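Local coordinates for putative capsular polysaccharide biosynthesis protein (Streptococcus pneumoniae serotype 4, PDB 6EWJ), which probably acts as a pyridoxal phosphate-dependent sugar aminotransferase in the biosynthesis of pneumococcal teichoic acid, at residues K41-E46 with E227-F232; V59-A64 with L68-R73; I173-A178 with Q188-I193; F207-G212 with C264-I269. All blocks are in the same frame, centred on the assembly; numbering follows the deposited sequence.

Contact 1. Residues K41-E46 with E227-F232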
loop_
_atom_site.group_PDB
_atom_site.type_symbol
_atom_site.label_atom_id
_atom_site.label_comp_id
_atom_site.label_asym_id
_atom_site.label_seq_id
_atom_site.Cartn_x
_atom_site.Cartn_y
_atom_site.Cartn_z
ATOM N N LYS A 41 2.008 -13.424 12.919
ATOM C CA LYS A 41 0.910 -13.996 12.123
ATOM C C LYS A 41 1.136 -13.857 10.625
ATOM O O LYS A 41 0.838 -14.781 9.867
ATOM C CB LYS A 41 -0.458 -13.427 12.530
ATOM C CG LYS A 41 -0.841 -13.798 13.972
ATOM C CD LYS A 41 -2.342 -13.681 14.154
ATOM C CE LYS A 41 -2.860 -13.669 15.590
ATOM N NZ LYS A 41 -2.082 -14.552 16.462
ATOM N N THR A 42 1.672 -12.718 10.199
ATOM C CA THR A 42 2.028 -12.546 8.777
ATOM C C THR A 42 3.099 -13.567 8.313
ATOM O O THR A 42 2.933 -14.190 7.297
ATOM C CB THR A 42 2.389 -11.077 8.431
ATOM O OG1 THR A 42 1.239 -10.257 8.657
ATOM C CG2 THR A 42 2.811 -10.920 6.977
ATOM N N LYS A 43 4.127 -13.778 9.134
ATOM C CA LYS A 43 5.168 -14.772 8.841
ATOM C C LYS A 43 4.561 -16.183 8.820
ATOM O O LYS A 43 4.851 -16.956 7.930
ATOM C CB LYS A 43 6.374 -14.658 9.803
ATOM C CG LYS A 43 6.981 -13.246 9.926
ATOM C CD LYS A 43 7.064 -12.468 8.613
ATOM C CE LYS A 43 7.828 -11.152 8.745
ATOM N NZ LYS A 43 7.782 -10.256 7.549
ATOM N N GLU A 44 3.661 -16.483 9.739
ATOM C CA GLU A 44 3.026 -17.815 9.794
ATOM C C GLU A 44 2.130 -17.976 8.562
ATOM O O GLU A 44 2.125 -19.046 7.974
ATOM C CB GLU A 44 2.230 -18.001 11.094
ATOM C CG GLU A 44 1.507 -19.334 11.278
ATOM C CD GLU A 44 2.413 -20.558 11.433
ATOM O OE1 GLU A 44 3.663 -20.435 11.451
ATOM O OE2 GLU A 44 1.871 -21.681 11.491
ATOM N N LEU A 45 1.446 -16.907 8.139
ATOM C CA LEU A 45 0.592 -17.013 6.933
ATOM C C LEU A 45 1.409 -17.297 5.666
ATOM O O LEU A 45 1.042 -18.157 4.865
ATOM C CB LEU A 45 -0.304 -15.792 6.728
ATOM C CG LEU A 45 -1.211 -15.867 5.467
ATOM C CD1 LEU A 45 -2.191 -17.049 5.472
ATOM C CD2 LEU A 45 -1.933 -14.554 5.288
ATOM N N GLU A 46 2.541 -16.620 5.558
ATOM C CA GLU A 46 3.459 -16.846 4.459
ATOM C C GLU A 46 3.935 -18.310 4.452
ATOM O O GLU A 46 4.054 -18.920 3.392
ATOM C CB GLU A 46 4.657 -15.919 4.560
ATOM C CG GLU A 46 4.300 -14.439 4.306
ATOM C CD GLU A 46 5.445 -13.497 4.531
ATOM O OE1 GLU A 46 6.447 -13.909 5.146
ATOM O OE2 GLU A 46 5.359 -12.308 4.088
ATOM N N GLU A 227 17.410 -14.836 -0.045
ATOM C CA GLU A 227 17.859 -13.567 -0.666
ATOM C C GLU A 227 16.683 -12.913 -1.415
ATOM O O GLU A 227 16.464 -11.701 -1.316
ATOM C CB GLU A 227 19.054 -13.816 -1.605
ATOM C CG GLU A 227 19.582 -12.616 -2.395
ATOM C CD GLU A 227 20.673 -12.999 -3.397
ATOM O OE1 GLU A 227 21.281 -14.096 -3.279
ATOM O OE2 GLU A 227 20.949 -12.205 -4.331
ATOM N N MET A 228 15.932 -13.723 -2.162
ATOM C CA MET A 228 14.799 -13.217 -2.955
ATOM C C MET A 228 13.711 -12.692 -2.028
ATOM O O MET A 228 13.133 -11.646 -2.258
ATOM C CB MET A 228 14.228 -14.325 -3.851
ATOM C CG MET A 228 13.046 -13.918 -4.697
ATOM S SD MET A 228 13.401 -12.653 -5.962
ATOM C CE MET A 228 14.171 -13.626 -7.239
ATOM N N TYR A 229 13.451 -13.448 -0.969
ATOM C CA TYR A 229 12.474 -13.060 0.047
ATOM C C TYR A 229 12.886 -11.741 0.639
ATOM O O TYR A 229 12.076 -10.837 0.727
ATOM C CB TYR A 229 12.383 -14.102 1.166
ATOM C CG TYR A 229 11.413 -13.763 2.293
ATOM C CD1 TYR A 229 10.037 -13.972 2.154
ATOM C CD2 TYR A 229 11.866 -13.232 3.485
ATOM C CE1 TYR A 229 9.155 -13.688 3.172
ATOM C CE2 TYR A 229 10.978 -12.924 4.519
ATOM C CZ TYR A 229 9.637 -13.166 4.358
ATOM O OH TYR A 229 8.741 -12.849 5.351
ATOM N N LYS A 230 14.146 -11.633 1.045
ATOM C CA LYS A 230 14.661 -10.371 1.628
ATOM C C LYS A 230 14.533 -9.128 0.677
ATOM O O LYS A 230 14.173 -8.021 1.127
ATOM C CB LYS A 230 16.100 -10.579 2.101
ATOM C CG LYS A 230 16.697 -9.402 2.827
ATOM C CD LYS A 230 18.044 -9.730 3.508
ATOM C CE LYS A 230 18.716 -8.359 3.906
ATOM N NZ LYS A 230 17.949 -7.599 4.944
ATOM N N GLU A 231 14.720 -9.323 -0.623
ATOM C CA GLU A 231 14.563 -8.228 -1.613
ATOM C C GLU A 231 13.124 -7.710 -1.712
ATOM O O GLU A 231 12.890 -6.497 -1.832
ATOM C CB GLU A 231 15.060 -8.646 -3.015
ATOM C CG GLU A 231 16.584 -8.540 -3.139
ATOM C CD GLU A 231 17.175 -9.020 -4.469
ATOM O OE1 GLU A 231 16.559 -8.821 -5.518
ATOM O OE2 GLU A 231 18.287 -9.619 -4.438
ATOM N N PHE A 232 12.152 -8.607 -1.660
ATOM C CA PHE A 232 10.726 -8.185 -1.631
ATOM C C PHE A 232 10.400 -7.416 -0.360
ATOM O O PHE A 232 9.700 -6.376 -0.393
ATOM C CB PHE A 232 9.778 -9.360 -1.726
ATOM C CG PHE A 232 9.531 -9.838 -3.115
ATOM C CD1 PHE A 232 8.525 -9.309 -3.867
ATOM C CD2 PHE A 232 10.301 -10.841 -3.664
ATOM C CE1 PHE A 232 8.301 -9.765 -5.167
ATOM C CE2 PHE A 232 10.064 -11.311 -4.947
ATOM C CZ PHE A 232 9.074 -10.768 -5.704
#

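Contact 2. Residues V59-A64 with L68-R73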
loop_
_atom_site.group_PDB
_atom_site.type_symbol
_atom_site.label_atom_id
_atom_site.label_comp_id
_atom_site.label_asym_id
_atom_site.label_seq_id
_atom_site.Cartn_x
_atom_site.Cartn_y
_atom_site.Cartn_z
ATOM N N VAL A 59 5.629 -13.930 0.071
ATOM C CA VAL A 59 5.702 -12.541 0.586
ATOM C C VAL A 59 4.286 -12.008 0.585
ATOM O O VAL A 59 3.669 -11.862 -0.474
ATOM C CB VAL A 59 6.581 -11.656 -0.286
ATOM C CG1 VAL A 59 6.626 -10.225 0.285
ATOM C CG2 VAL A 59 7.959 -12.239 -0.405
ATOM N N CYS A 60 3.738 -11.838 1.774
ATOM C CA CYS A 60 2.361 -11.406 1.926
ATOM C C CYS A 60 2.391 -9.883 1.930
ATOM O O CYS A 60 3.253 -9.270 2.587
ATOM C CB CYS A 60 1.750 -11.892 3.211
ATOM S SG CYS A 60 1.088 -13.549 3.077
ATOM N N LEU A 61 1.494 -9.292 1.133
ATOM C CA LEU A 61 1.485 -7.845 0.922
ATOM C C LEU A 61 0.042 -7.330 0.954
ATOM O O LEU A 61 -0.931 -8.096 1.176
ATOM C CB LEU A 61 2.138 -7.552 -0.423
ATOM C CG LEU A 61 3.578 -8.019 -0.695
ATOM C CD1 LEU A 61 3.921 -7.954 -2.163
ATOM C CD2 LEU A 61 4.537 -7.206 0.102
ATOM N N ASN A 62 -0.139 -6.034 0.709
ATOM C CA ASN A 62 -1.488 -5.427 0.881
ATOM C C ASN A 62 -2.446 -5.488 -0.296
ATOM O O ASN A 62 -3.604 -5.100 -0.153
ATOM C CB ASN A 62 -1.402 -3.974 1.418
ATOM C CG ASN A 62 -0.891 -2.970 0.382
ATOM O OD1 ASN A 62 -0.779 -3.261 -0.827
ATOM N ND2 ASN A 62 -0.532 -1.781 0.865
ATOM N N SER A 63 -1.975 -6.005 -1.435
ATOM C CA SER A 63 -2.795 -6.226 -2.623
ATOM C C SER A 63 -2.030 -7.096 -3.592
ATOM O O SER A 63 -0.773 -7.220 -3.485
ATOM C CB SER A 63 -3.215 -4.909 -3.348
ATOM O OG SER A 63 -2.137 -4.331 -4.055
ATOM N N ALA A 64 -2.758 -7.745 -4.494
ATOM C CA ALA A 64 -2.132 -8.408 -5.607
ATOM C C ALA A 64 -1.418 -7.419 -6.509
ATOM O O ALA A 64 -0.435 -7.791 -7.175
ATOM C CB ALA A 64 -3.166 -9.199 -6.419
ATOM N N LEU A 68 2.323 -7.940 -7.850
ATOM C CA LEU A 68 2.717 -7.966 -9.262
ATOM C C LEU A 68 3.708 -6.832 -9.576
ATOM O O LEU A 68 4.764 -7.045 -10.192
ATOM C CB LEU A 68 1.489 -7.877 -10.164
ATOM C CG LEU A 68 1.577 -8.315 -11.623
ATOM C CD1 LEU A 68 2.165 -9.714 -11.819
ATOM C CD2 LEU A 68 0.185 -8.207 -12.271
ATOM N N GLU A 69 3.418 -5.627 -9.119
ATOM C CA GLU A 69 4.414 -4.552 -9.244
ATOM C C GLU A 69 5.771 -4.926 -8.672
ATOM O O GLU A 69 6.822 -4.629 -9.295
ATOM C CB GLU A 69 3.923 -3.198 -8.648
ATOM C CG GLU A 69 4.785 -2.037 -9.092
ATOM C CD GLU A 69 4.145 -0.644 -8.909
ATOM O OE1 GLU A 69 2.897 -0.517 -8.894
ATOM O OE2 GLU A 69 4.891 0.359 -8.825
ATOM N N LEU A 70 5.790 -5.451 -7.439
ATOM C CA LEU A 70 7.086 -5.762 -6.806
ATOM C C LEU A 70 7.861 -6.817 -7.556
ATOM O O LEU A 70 9.075 -6.727 -7.654
ATOM C CB LEU A 70 6.956 -6.114 -5.332
ATOM C CG LEU A 70 6.607 -4.924 -4.402
ATOM C CD1 LEU A 70 6.855 -5.345 -2.966
ATOM C CD2 LEU A 70 7.349 -3.633 -4.722
ATOM N N ILE A 71 7.162 -7.801 -8.105
ATOM C CA ILE A 71 7.817 -8.796 -8.957
ATOM C C ILE A 71 8.560 -8.089 -10.112
ATOM O O ILE A 71 9.743 -8.336 -10.362
ATOM C CB ILE A 71 6.800 -9.836 -9.495
ATOM C CG1 ILE A 71 6.273 -10.690 -8.331
ATOM C CG2 ILE A 71 7.445 -10.708 -10.568
ATOM C CD1 ILE A 71 5.064 -11.540 -8.654
ATOM N N LEU A 72 7.835 -7.190 -10.792
ATOM C CA LEU A 72 8.449 -6.417 -11.836
ATOM C C LEU A 72 9.612 -5.602 -11.344
ATOM O O LEU A 72 10.624 -5.511 -12.031
ATOM C CB LEU A 72 7.425 -5.517 -12.531
ATOM C CG LEU A 72 6.271 -6.188 -13.253
ATOM C CD1 LEU A 72 5.468 -5.099 -13.964
ATOM C CD2 LEU A 72 6.739 -7.249 -14.230
ATOM N N ARG A 73 9.484 -4.980 -10.163
ATOM C CA ARG A 73 10.597 -4.185 -9.641
ATOM C C ARG A 73 11.793 -5.049 -9.201
ATOM O O ARG A 73 12.942 -4.646 -9.369
ATOM C CB ARG A 73 10.153 -3.245 -8.523
ATOM C CG ARG A 73 9.181 -2.191 -9.001
ATOM C CD ARG A 73 8.787 -1.229 -7.903
ATOM N NE ARG A 73 7.884 -0.215 -8.431
ATOM C CZ ARG A 73 8.215 0.839 -9.161
ATOM N NH1 ARG A 73 9.474 1.141 -9.466
ATOM N NH2 ARG A 73 7.247 1.650 -9.585
#

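Contact 3. Residues I173-A178 with Q188-I193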
loop_
_atom_site.group_PDB
_atom_site.type_symbol
_atom_site.label_atom_id
_atom_site.label_comp_id
_atom_site.label_asym_id
_atom_site.label_seq_id
_atom_site.Cartn_x
_atom_site.Cartn_y
_atom_site.Cartn_z
ATOM N N ILE A 173 8.093 -15.690 -16.817
ATOM C CA ILE A 173 6.656 -15.831 -16.871
ATOM C C ILE A 173 6.077 -15.627 -15.516
ATOM O O ILE A 173 6.381 -16.386 -14.620
ATOM C CB ILE A 173 6.203 -17.187 -17.447
ATOM C CG1 ILE A 173 6.805 -17.381 -18.839
ATOM C CG2 ILE A 173 4.683 -17.214 -17.523
ATOM C CD1 ILE A 173 6.474 -18.709 -19.480
ATOM N N VAL A 174 5.230 -14.598 -15.390
ATOM C CA VAL A 174 4.664 -14.183 -14.119
ATOM C C VAL A 174 3.168 -14.388 -14.183
ATOM O O VAL A 174 2.458 -13.664 -14.901
ATOM C CB VAL A 174 4.948 -12.712 -13.833
ATOM C CG1 VAL A 174 4.245 -12.261 -12.558
ATOM C CG2 VAL A 174 6.455 -12.484 -13.781
ATOM N N SER A 175 2.667 -15.311 -13.381
ATOM C CA SER A 175 1.235 -15.575 -13.313
ATOM C C SER A 175 0.452 -14.518 -12.539
ATOM O O SER A 175 0.726 -14.302 -11.329
ATOM C CB SER A 175 0.965 -16.932 -12.635
ATOM O OG SER A 175 -0.453 -17.087 -12.436
ATOM N N ASP A 176 -0.545 -13.903 -13.188
ATOM C CA ASP A 176 -1.586 -13.225 -12.448
ATOM C C ASP A 176 -2.629 -14.209 -11.978
ATOM O O ASP A 176 -3.569 -14.542 -12.707
ATOM C CB ASP A 176 -2.219 -12.088 -13.249
ATOM C CG ASP A 176 -3.302 -11.366 -12.472
ATOM O OD1 ASP A 176 -3.650 -11.772 -11.338
ATOM O OD2 ASP A 176 -3.851 -10.362 -13.001
ATOM N N SER A 177 -2.421 -14.711 -10.751
ATOM C CA SER A 177 -3.335 -15.660 -10.076
ATOM C C SER A 177 -4.272 -15.007 -9.053
ATOM O O SER A 177 -4.639 -15.597 -8.037
ATOM C CB SER A 177 -2.534 -16.771 -9.420
ATOM O OG SER A 177 -2.073 -17.668 -10.406
ATOM N N ALA A 178 -4.701 -13.799 -9.333
ATOM C CA ALA A 178 -5.650 -13.162 -8.460
ATOM C C ALA A 178 -6.874 -14.092 -8.239
ATOM O O ALA A 178 -7.435 -14.099 -7.171
ATOM C CB ALA A 178 -6.053 -11.783 -9.006
ATOM N N GLN A 188 -0.505 -29.635 -10.257
ATOM C CA GLN A 188 0.387 -28.768 -9.480
ATOM C C GLN A 188 -0.334 -27.469 -9.123
ATOM O O GLN A 188 -1.030 -26.912 -9.976
ATOM C CB GLN A 188 1.640 -28.413 -10.250
ATOM C CG GLN A 188 2.400 -29.506 -10.978
ATOM C CD GLN A 188 3.212 -28.912 -12.132
ATOM O OE1 GLN A 188 4.412 -28.735 -12.012
ATOM N NE2 GLN A 188 2.537 -28.580 -13.265
ATOM N N PRO A 189 -0.137 -26.955 -7.902
ATOM C CA PRO A 189 -0.867 -25.745 -7.462
ATOM C C PRO A 189 -0.374 -24.519 -8.131
ATOM O O PRO A 189 0.827 -24.358 -8.355
ATOM C CB PRO A 189 -0.595 -25.684 -5.945
ATOM C CG PRO A 189 0.451 -26.689 -5.667
ATOM C CD PRO A 189 0.529 -27.647 -6.787
ATOM N N SER A 190 -1.293 -23.625 -8.455
ATOM C CA SER A 190 -0.918 -22.290 -8.945
ATOM C C SER A 190 -0.015 -21.703 -7.871
ATOM O O SER A 190 -0.221 -21.981 -6.660
ATOM C CB SER A 190 -2.131 -21.418 -9.225
ATOM O OG SER A 190 -1.742 -20.345 -10.084
ATOM N N GLY A 191 1.036 -21.035 -8.307
ATOM C CA GLY A 191 2.138 -20.635 -7.420
ATOM C C GLY A 191 3.416 -21.398 -7.765
ATOM O O GLY A 191 4.474 -20.812 -7.826
ATOM N N SER A 192 3.262 -22.696 -8.060
ATOM C CA SER A 192 4.370 -23.591 -8.409
ATOM C C SER A 192 4.611 -23.745 -9.910
ATOM O O SER A 192 5.516 -24.457 -10.305
ATOM C CB SER A 192 4.128 -24.984 -7.811
ATOM O OG SER A 192 3.090 -25.685 -8.476
ATOM N N ILE A 193 3.858 -23.041 -10.755
ATOM C CA ILE A 193 3.904 -23.301 -12.192
ATOM C C ILE A 193 4.718 -22.228 -12.935
ATOM O O ILE A 193 5.645 -22.534 -13.677
ATOM C CB ILE A 193 2.497 -23.422 -12.742
ATOM C CG1 ILE A 193 1.717 -24.482 -11.958
ATOM C CG2 ILE A 193 2.535 -23.799 -14.227
ATOM C CD1 ILE A 193 0.226 -24.250 -11.955
#

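Contact 4. Residues F207-G212 with C264-I269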
loop_
_atom_site.group_PDB
_atom_site.type_symbol
_atom_site.label_atom_id
_atom_site.label_comp_id
_atom_site.label_asym_id
_atom_site.label_seq_id
_atom_site.Cartn_x
_atom_site.Cartn_y
_atom_site.Cartn_z
ATOM N N PHE A 207 -10.522 -16.370 -1.319
ATOM C CA PHE A 207 -9.783 -16.336 -0.028
ATOM C C PHE A 207 -9.570 -14.866 0.203
ATOM O O PHE A 207 -9.024 -14.191 -0.642
ATOM C CB PHE A 207 -8.454 -17.103 -0.256
ATOM C CG PHE A 207 -7.473 -17.063 0.917
ATOM C CD1 PHE A 207 -6.697 -15.921 1.179
ATOM C CD2 PHE A 207 -7.247 -18.202 1.671
ATOM C CE1 PHE A 207 -5.765 -15.905 2.224
ATOM C CE2 PHE A 207 -6.331 -18.180 2.696
ATOM C CZ PHE A 207 -5.603 -17.038 2.993
ATOM N N THR A 208 -10.023 -14.342 1.353
ATOM C CA THR A 208 -10.013 -12.926 1.565
ATOM C C THR A 208 -9.359 -12.495 2.866
ATOM O O THR A 208 -9.510 -13.120 3.920
ATOM C CB THR A 208 -11.420 -12.300 1.437
ATOM O OG1 THR A 208 -11.274 -10.886 1.304
ATOM C CG2 THR A 208 -12.289 -12.604 2.599
ATOM N N THR A 209 -8.639 -11.399 2.766
ATOM C CA THR A 209 -8.230 -10.659 3.973
ATOM C C THR A 209 -8.762 -9.241 3.896
ATOM O O THR A 209 -8.139 -8.332 4.459
ATOM C CB THR A 209 -6.678 -10.711 4.134
ATOM O OG1 THR A 209 -6.037 -10.056 3.028
ATOM C CG2 THR A 209 -6.195 -12.112 4.235
ATOM N N ALA A 210 -9.881 -9.045 3.169
ATOM C CA ALA A 210 -10.486 -7.731 2.847
ATOM C C ALA A 210 -9.639 -6.929 1.817
ATOM O O ALA A 210 -10.125 -6.555 0.736
ATOM C CB ALA A 210 -10.757 -6.903 4.089
ATOM N N GLU A 211 -8.397 -6.638 2.170
ATOM C CA GLU A 211 -7.392 -6.234 1.192
ATOM C C GLU A 211 -6.134 -7.056 1.489
ATOM O O GLU A 211 -5.734 -7.207 2.637
ATOM C CB GLU A 211 -7.088 -4.717 1.247
ATOM C CG GLU A 211 -8.260 -3.803 0.859
ATOM C CD GLU A 211 -8.559 -3.749 -0.634
ATOM O OE1 GLU A 211 -7.780 -4.297 -1.458
ATOM O OE2 GLU A 211 -9.592 -3.150 -0.999
ATOM N N GLY A 212 -5.515 -7.574 0.450
ATOM C CA GLY A 212 -4.279 -8.285 0.602
ATOM C C GLY A 212 -3.907 -9.038 -0.656
ATOM O O GLY A 212 -4.674 -9.119 -1.630
ATOM N N CYS A 264 3.887 -1.433 1.256
ATOM C CA CYS A 264 2.801 -2.328 0.965
ATOM C C CYS A 264 2.819 -3.632 1.704
ATOM O O CYS A 264 2.291 -4.628 1.216
ATOM C CB CYS A 264 2.730 -2.569 -0.550
ATOM S SG CYS A 264 4.275 -3.122 -1.279
ATOM N N ASN A 265 3.304 -3.591 2.929
ATOM C CA ASN A 265 3.300 -4.739 3.854
ATOM C C ASN A 265 1.905 -5.099 4.330
ATOM O O ASN A 265 0.973 -4.274 4.234
ATOM C CB ASN A 265 4.184 -4.436 5.082
ATOM C CG ASN A 265 3.745 -3.186 5.806
ATOM O OD1 ASN A 265 3.661 -2.085 5.202
ATOM N ND2 ASN A 265 3.487 -3.289 7.093
ATOM N N MET A 266 1.746 -6.375 4.699
ATOM C CA MET A 266 0.518 -6.942 5.293
ATOM C C MET A 266 0.534 -6.857 6.797
ATOM O O MET A 266 1.571 -7.171 7.439
ATOM C CB MET A 266 0.324 -8.416 4.871
ATOM C CG MET A 266 -0.992 -8.956 5.386
ATOM S SD MET A 266 -1.338 -10.685 5.085
ATOM C CE MET A 266 -1.906 -10.463 3.381
ATOM N N THR A 267 -0.584 -6.420 7.379
ATOM C CA THR A 267 -0.694 -6.352 8.812
ATOM C C THR A 267 -1.115 -7.734 9.361
ATOM O O THR A 267 -1.748 -8.537 8.650
ATOM C CB THR A 267 -1.759 -5.356 9.272
ATOM O OG1 THR A 267 -3.038 -5.764 8.782
ATOM C CG2 THR A 267 -1.485 -3.917 8.809
ATOM N N ASP A 268 -0.850 -7.935 10.638
ATOM C CA ASP A 268 -1.312 -9.145 11.327
ATOM C C ASP A 268 -2.837 -9.207 11.468
ATOM O O ASP A 268 -3.407 -10.263 11.681
ATOM C CB ASP A 268 -0.615 -9.292 12.712
ATOM C CG ASP A 268 0.680 -10.102 12.643
ATOM O OD1 ASP A 268 1.306 -10.244 11.563
ATOM O OD2 ASP A 268 1.075 -10.622 13.687
ATOM N N ILE A 269 -3.482 -8.025 11.357
ATOM C CA ILE A 269 -4.931 -7.933 11.328
ATOM C C ILE A 269 -5.440 -8.709 10.110
ATOM O O ILE A 269 -6.238 -9.673 10.239
ATOM C CB ILE A 269 -5.423 -6.487 11.316
ATOM C CG1 ILE A 269 -5.123 -5.841 12.666
ATOM C CG2 ILE A 269 -6.926 -6.424 11.050
ATOM C CD1 ILE A 269 -5.271 -4.338 12.693
#

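Contact 1. Residues K41-E46 with E227-F232
Tyr229 turns the hydroxyl edge of its ring to the Glu46 carboxylate across the gap between two helices: the phenol gives its proton to one carboxylate oxygen, Tyr229 OH to Glu46 OE1 measuring 2.5 Å. The acid lies at the edge of the ring, with Glu46 CD in the ring plane, and the carboxylate stands at 90° to the ring, so the two flat groups share an edge contact and no stacking. Glu46 OE1 receives the phenol on its syn lone pair, the side facing OE2, and also passes 3.4 Å from Tyr229 CE1. The tyrosine reaches this far because CG stands anti to the backbone N (chi1 178°), which carries the ring straight out from its helix; Glu46 answers with a chain extended beyond CG. The backbones remain well apart, the closest CA atoms, those of Glu46 and Tyr229, being 10.7 Å from each other. Helices 40-53 and 225-236 of this DegT/DnrJ/EryC1-family protein, which has the fold type I aminotransferase architecture, are thus joined through side chains, with strand 58-61, an outermost strand of the large mixed sheet, beside them: Glu46 OE2 accepts from the backbone N of Cys60, and Tyr229 and Phe232 rest on Val59. OE1 is held by the phenol and OE2 by the strand backbone. Lys57 makes a cation-pi contact with the Tyr229 ring. Lys43 arrives obliquely from the preceding turn of its helix, its chain bent at chi2 (-40°), and lays CD 3.7 Å and NZ 3.5 Å from Tyr229 OH; its ammonium may favour the charged form of Glu46.

Contact 2. Residues V59-A64 with L68-R73
Leu61 brings its CD1 methyl against the CD1 methyl of Leu70, 4.0 Å away, the two branched ends crossing at a slant between the end of strand 58-61 and the helix that follows it. In both leucines CG lies beside the backbone N, which, with CB directed at the other segment, carries the CD1 branches into the gap. Phe232 of helix 225-236 lies on Leu70 and Ser236 of the same helix on Leu61, continuing the packing on that side.

The other half of the contact is backbone. Ala64 opens the helix, and its O accepts from Leu68 N at 2.8 Å, an i to i+4 bond of the first turn. Leu68 CB comes to 3.6 Å from Ala64 O. Ser63 is the N-cap, its OG taking the N-H of Ala66. Within the helix, Arg73 forms a salt bridge to Glu69 one turn before it, side-on, NE and NH2 both directed to OE2 on its anti side, with NH2 at 2.8 Å, while Glu69 OE1 is hydrogen-bonded to His99.

Ala64 and the following Thr65 bind pyridoxal phosphate in another structure of this protein; the cofactor is absent here. The capped first turn thus sits at the cofactor site, where the positive end of the helix dipole would be expected to favour the phosphate, while the leucine methyls pack in the buried interior.

Contact 3. Residues I173-A178 with Q188-I193
Ser177 and Ser190 make the close half of this contact: their hydroxyls share a hydrogen bond, Ser177 OG to Ser190 OG 2.7 Å, and either may be the donor. The two side chains point toward each other from their backbones but use different torsions. Ser177 swings OG beside its own N (chi1 -75°), whereas Ser190 carries OG beside its carbonyl carbon (chi1 -161°). The approach is made by the oxygens, since Ser177 CB is still 3.7 Å from Ser190 OG. Ser175, two residues back on the same strand face, extends the group of hydroxyls: its OG comes to 2.7 Å from Ser177 OG and is hydrogen-bonded to Glu136 OE2.

Away from these hydroxyls the meeting is loose. Ser175 OG and Ser190 OG are 4.2 Å apart; the nearest CA atoms, those of Ser177 and Ser190, are 7.1 Å apart, and no backbone hydrogen bond links the segments. The second segment turns by its own means instead: Pro189 O accepts both Ser192 OG, at 2.6 Å, and Ser192 N. Pro189 and Ser192, on this outer side, are partly exposed.

Asp176 OD1 receives the N-H of Ala178 in an Asx turn as the chain passes from strand 172-177 toward His179, a residue that binds pyridoxal phosphate in another structure of this protein. The strand belongs to the large mixed sheet characteristic of the fold type I PLP-dependent enzymes.

Contact 4. Residues F207-G212 with C264-I269
Met266 reaches across to Thr209 and Gly212 with its terminal methyl, the one atom of the 264-269 segment that makes this meeting. Earlier in the segment, Cys264 and Asn265 face other neighbours: Cys264 packs on Leu70, and Asn265 ND2 bonds to Thr38 and to Glu211 of the second subunit. The Met266 chain then runs straight through CB, CG and SD, chi1 and chi2 both near 180°, and bends only at the last torsion (chi3 -81°), which lays CE 4.2 Å from Thr209 OG1 and 4.3 Å from Gly212 CA. The threonine and methionine side chains cross at about a right angle, and the touch is van der Waals in kind. Thr209 holds OG1 between its N and carbonyl carbon (chi1 63°), from where it gives a weak bond to Glu211 O at 2.9 Å. The backbone of Gly212 itself, without a side chain, lies against the methyl.

Residues 207-212 are the last part of the loop between strands 196-200 and 213-217 of the central sheet, beginning two residues past Lys205, the predicted cofactor-bearing lysine of this aminotransferase fold; they start with an ST turn, in which Thr208 OG1 accepts from Ala210 N at 3.0 Å. Thr267, next along the second segment, is the N-cap of helix 268-299, its OG1 taking the N-H of Met270. Asp268 follows and receives the backbone N-H groups of Lys41 and Thr42 at the start of helix 40-53. Ile269 then packs on Ala210 of the second subunit, while Glu211 forms a salt bridge with Lys263 of that subunit.

How the contacts relate
Contact 2 lies between the others, its centre 12 Å from those of contacts 1 and 4 and 13 Å from that of contact 3, and it touches all three. Strand 58-61, at one edge of the mixed sheet, follows helix 40-53 of contact 1, while helix 64-74 packs through Leu68 and Ile71 on Val174 of strand 172-177 in contact 3. Contact 4 meets contact 2 at Asn62 and Cys264 and contact 1 at Asp268. Along the chain, contacts 2 and 3 both fall between the two segments of contact 1, whereas contact 4 alternates with it. Contacts 2 and 4 also touch the second subunit, so the cofactor region lies close to the dimer interface, as in related fold type I enzymes.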